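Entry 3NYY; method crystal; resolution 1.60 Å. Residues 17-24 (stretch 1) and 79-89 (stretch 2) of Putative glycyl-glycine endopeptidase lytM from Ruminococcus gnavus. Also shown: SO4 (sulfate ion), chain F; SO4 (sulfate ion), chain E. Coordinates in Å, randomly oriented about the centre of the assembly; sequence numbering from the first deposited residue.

Stretch 1, residues 17-24: DFRRQPVS
Stretch 2, residues 79-89: AYVQSCRAIWN

A small, mostly apolar packing contact, burying 295 Å² over both sides, joins the end of one helix and the loop after it to one side of a second helix, with Phe18 as the knob and a single hydrogen bond, from Trp88 to Gln21, across it. Stretch 1 is helical from Asp17, continuing a helix that begins earlier in the chain; Gln21 leaves helical geometry with positive phi (59/59), and Pro22 (-73/115) and Val23 (-133/111) run on extended to Ser24 (-61/162), whose side chain (chi1 p) caps a backbone N just beyond the stretch. Stretch 2 is already helical at Ala79, in a helix that begins earlier in the chain, with phi -62 to -75 and psi -30 to -49 from Ala79 to Ile87, then Trp88 at -100/-37, and with i to i+4 bonds such as Cys84 N to Tyr80 O (3.1 Å) and Arg85 N to Val81 O (2.8 Å). The closest CA pair across the stretches is Phe18 and Cys84, 9.1 Å between their CA atoms, far enough apart for side chains to fill the gap.

Phe18 (chi1 t, chi2 84°) points toward stretch 2 and sits in a hole formed by Tyr80, Ser83, Cys84 and Ile87, positions i, i+3, i+4 and i+7, which lie along one side of the helix. Its CZ lies 3.7 Å from Ile87 CD1 and 4.0 Å from Ser83 CB, and its CD1 4.4 Å from Tyr80 CE1. Cys84 SG (chi1 m) meets the ring at its edge, 3.9 Å from Phe18 CE1 and 86° off the ring normal. Tyr80 (chi1 t, chi2 69°) starts sideways, but its end comes nearer.

Gln21 (m, m, chi3 -65°) folds its amide so that both ends are used: NE2 donates to Phe18 O at 2.9 Å (162°), within its own stretch, while OE1 accepts from Trp88 NE1 at 2.9 Å (146°). The first bond ties the amide back to the helix end; the second approaches the indole at its edge, near the ring plane, as its N-H requires. Ile87 (m, t) brings CD1 to 3.5 Å from Gln21 NE2, so its methyl touches both Phe18 and Gln21. The CA-to-CB bond of Trp88 (chi1 m, chi2 80°) points sideways to stretch 1, but the ring end comes nearer, CZ2 lying 4.1 Å from CG2 of Val23 (chi1 t).

Away from the contact, Arg20 NH2 forms a salt bridge with Asp17 OD1 (3.1 Å). Sulfate ions, probably from the crystallisation liquor, bind Arg19 through NH1 to O1 (chain E, 2.8 Å) and Arg85 through NH2 to O1 (chain F, 2.9 Å).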

# COMPACT_ATOMS: atom_id res chain seq x y z
N ASP A 17 -10.77 -2.14 18.05
CA ASP A 17 -9.49 -1.50 18.30
C ASP A 17 -8.35 -2.52 18.50
O ASP A 17 -7.23 -2.26 18.09
CB ASP A 17 -9.54 -0.57 19.53
CG ASP A 17 -10.36 0.68 19.31
OD1 ASP A 17 -10.57 1.10 18.15
OD2 ASP A 17 -10.80 1.26 20.31
N PHE A 18 -8.63 -3.69 19.08
CA PHE A 18 -7.64 -4.73 19.13
C PHE A 18 -7.30 -5.23 17.71
O PHE A 18 -6.13 -5.39 17.35
CB PHE A 18 -8.10 -5.88 20.01
CG PHE A 18 -7.12 -7.01 20.06
CD1 PHE A 18 -6.03 -6.96 20.95
CD2 PHE A 18 -7.22 -8.09 19.19
CE1 PHE A 18 -5.11 -8.01 20.99
CE2 PHE A 18 -6.29 -9.12 19.22
CZ PHE A 18 -5.22 -9.08 20.12
N ARG A 19 -8.32 -5.47 16.92
CA ARG A 19 -8.07 -5.99 15.57
C ARG A 19 -7.22 -5.06 14.74
O ARG A 19 -6.41 -5.50 13.92
CB ARG A 19 -9.36 -6.33 14.86
CG ARG A 19 -10.15 -7.41 15.53
CD ARG A 19 -11.47 -7.65 14.82
NE ARG A 19 -11.27 -8.24 13.50
CZ ARG A 19 -12.22 -8.47 12.60
NH1 ARG A 19 -13.50 -8.14 12.84
NH2 ARG A 19 -11.92 -9.04 11.43
N ARG A 20 -7.42 -3.75 14.96
CA ARG A 20 -6.66 -2.74 14.22
C ARG A 20 -5.17 -2.66 14.59
O ARG A 20 -4.36 -2.24 13.77
CB ARG A 20 -7.36 -1.39 14.37
CG ARG A 20 -6.67 -0.21 13.62
CD ARG A 20 -7.54 1.03 13.55
NE ARG A 20 -8.07 1.40 14.87
CZ ARG A 20 -7.50 2.24 15.72
NH1 ARG A 20 -6.36 2.86 15.43
NH2 ARG A 20 -8.06 2.44 16.91
N GLN A 21 -4.82 -3.05 15.81
CA GLN A 21 -3.43 -3.10 16.31
C GLN A 21 -2.76 -1.74 16.27
O GLN A 21 -1.77 -1.57 15.59
CB GLN A 21 -2.62 -4.13 15.53
CG GLN A 21 -3.12 -5.54 15.63
CD GLN A 21 -2.63 -6.32 16.82
OE1 GLN A 21 -1.43 -6.61 16.95
NE2 GLN A 21 -3.59 -6.69 17.73
N PRO A 22 -3.33 -0.75 16.98
CA PRO A 22 -2.79 0.63 16.84
C PRO A 22 -1.44 0.75 17.55
O PRO A 22 -1.39 0.70 18.77
CB PRO A 22 -3.86 1.47 17.50
CG PRO A 22 -4.56 0.59 18.44
CD PRO A 22 -4.47 -0.80 17.89
N VAL A 23 -0.37 0.99 16.80
CA VAL A 23 0.99 1.07 17.38
C VAL A 23 1.67 2.31 16.82
O VAL A 23 1.97 2.36 15.62
CB VAL A 23 1.79 -0.19 17.06
CG1 VAL A 23 3.18 -0.11 17.70
CG2 VAL A 23 1.03 -1.45 17.57
N SER A 24 1.87 3.29 17.69
CA SER A 24 2.60 4.51 17.38
C SER A 24 4.05 4.28 16.98
O SER A 24 4.64 3.25 17.26
CB SER A 24 2.64 5.40 18.61
OG SER A 24 3.44 4.83 19.67
N ALA A 79 -6.07 -14.44 29.29
CA ALA A 79 -6.53 -14.63 27.90
C ALA A 79 -6.05 -13.53 26.97
O ALA A 79 -5.69 -13.78 25.82
CB ALA A 79 -8.07 -14.75 27.85
N TYR A 80 -6.09 -12.30 27.47
CA TYR A 80 -5.69 -11.14 26.72
C TYR A 80 -4.24 -11.14 26.33
O TYR A 80 -3.92 -10.91 25.16
CB TYR A 80 -6.00 -9.88 27.49
CG TYR A 80 -5.44 -8.60 26.95
CD1 TYR A 80 -5.90 -8.05 25.76
CD2 TYR A 80 -4.44 -7.91 27.60
CE1 TYR A 80 -5.42 -6.86 25.27
CE2 TYR A 80 -3.96 -6.71 27.14
CZ TYR A 80 -4.44 -6.17 25.96
OH TYR A 80 -4.00 -4.97 25.45
N VAL A 81 -3.36 -11.38 27.30
CA VAL A 81 -1.92 -11.38 26.98
C VAL A 81 -1.56 -12.57 26.06
O VAL A 81 -0.64 -12.47 25.23
CB VAL A 81 -1.02 -11.34 28.24
CG1 VAL A 81 -1.07 -12.68 29.08
CG2 VAL A 81 0.42 -10.94 27.86
N GLN A 82 -2.29 -13.68 26.19
CA GLN A 82 -2.05 -14.82 25.30
C GLN A 82 -2.37 -14.40 23.86
O GLN A 82 -1.61 -14.76 22.95
CB GLN A 82 -2.87 -16.04 25.70
CG GLN A 82 -2.76 -17.21 24.73
CD GLN A 82 -3.64 -18.36 25.19
OE1 GLN A 82 -4.82 -18.19 25.47
NE2 GLN A 82 -3.04 -19.54 25.32
N SER A 83 -3.47 -13.63 23.65
CA SER A 83 -3.81 -13.15 22.32
C SER A 83 -2.73 -12.21 21.76
O SER A 83 -2.33 -12.34 20.59
CB SER A 83 -5.20 -12.48 22.26
OG SER A 83 -6.20 -13.42 22.64
N CYS A 84 -2.24 -11.28 22.59
CA CYS A 84 -1.18 -10.37 22.18
C CYS A 84 0.09 -11.16 21.83
O CYS A 84 0.69 -10.91 20.78
CB CYS A 84 -0.87 -9.36 23.26
SG CYS A 84 -2.25 -8.26 23.68
N ARG A 85 0.49 -12.09 22.69
CA ARG A 85 1.69 -12.88 22.40
C ARG A 85 1.52 -13.80 21.17
O ARG A 85 2.47 -14.04 20.42
CB ARG A 85 2.09 -13.70 23.62
CG ARG A 85 2.66 -12.85 24.78
CD ARG A 85 3.02 -13.78 25.89
NE ARG A 85 3.63 -13.05 26.98
CZ ARG A 85 3.29 -13.12 28.26
NH1 ARG A 85 2.32 -13.91 28.69
NH2 ARG A 85 3.97 -12.38 29.15
N ALA A 86 0.30 -14.27 20.92
CA ALA A 86 0.05 -15.13 19.76
C ALA A 86 0.36 -14.35 18.46
O ALA A 86 0.86 -14.94 17.51
CB ALA A 86 -1.40 -15.62 19.74
N ILE A 87 0.07 -13.05 18.41
CA ILE A 87 0.36 -12.22 17.24
C ILE A 87 1.85 -11.88 17.15
O ILE A 87 2.43 -11.93 16.07
CB ILE A 87 -0.47 -10.94 17.24
CG1 ILE A 87 -1.95 -11.28 17.16
CG2 ILE A 87 -0.13 -9.93 16.08
CD1 ILE A 87 -2.82 -10.09 17.52
N TRP A 88 2.43 -11.50 18.28
CA TRP A 88 3.74 -10.81 18.31
C TRP A 88 4.91 -11.73 18.62
O TRP A 88 5.97 -11.53 18.05
CB TRP A 88 3.74 -9.63 19.31
CG TRP A 88 2.90 -8.51 18.83
CD1 TRP A 88 1.55 -8.44 18.91
CD2 TRP A 88 3.35 -7.35 18.13
NE1 TRP A 88 1.11 -7.25 18.30
CE2 TRP A 88 2.20 -6.58 17.82
CE3 TRP A 88 4.59 -6.87 17.73
CZ2 TRP A 88 2.27 -5.38 17.14
CZ3 TRP A 88 4.66 -5.62 17.08
CH2 TRP A 88 3.51 -4.90 16.77
N ASN A 89 4.75 -12.71 19.51
CA ASN A 89 5.92 -13.36 20.10
C ASN A 89 6.57 -14.48 19.30
O ASN A 89 7.73 -14.86 19.59
CB ASN A 89 5.60 -13.85 21.52
CG ASN A 89 5.59 -12.72 22.53
OD1 ASN A 89 5.23 -11.59 22.21
ND2 ASN A 89 6.01 -13.02 23.75
S SO4 F . 2.09 -13.60 32.29
O1 SO4 F . 2.06 -12.51 31.31
O2 SO4 F . 1.67 -14.84 31.64
O3 SO4 F . 3.44 -13.72 32.81
O4 SO4 F . 1.12 -13.21 33.31
S SO4 E . -16.78 -9.20 10.77
O1 SO4 E . -15.40 -9.31 11.20
O2 SO4 E . -17.14 -10.40 10.02
O3 SO4 E . -17.64 -9.02 11.95
O4 SO4 E . -16.95 -8.03 9.90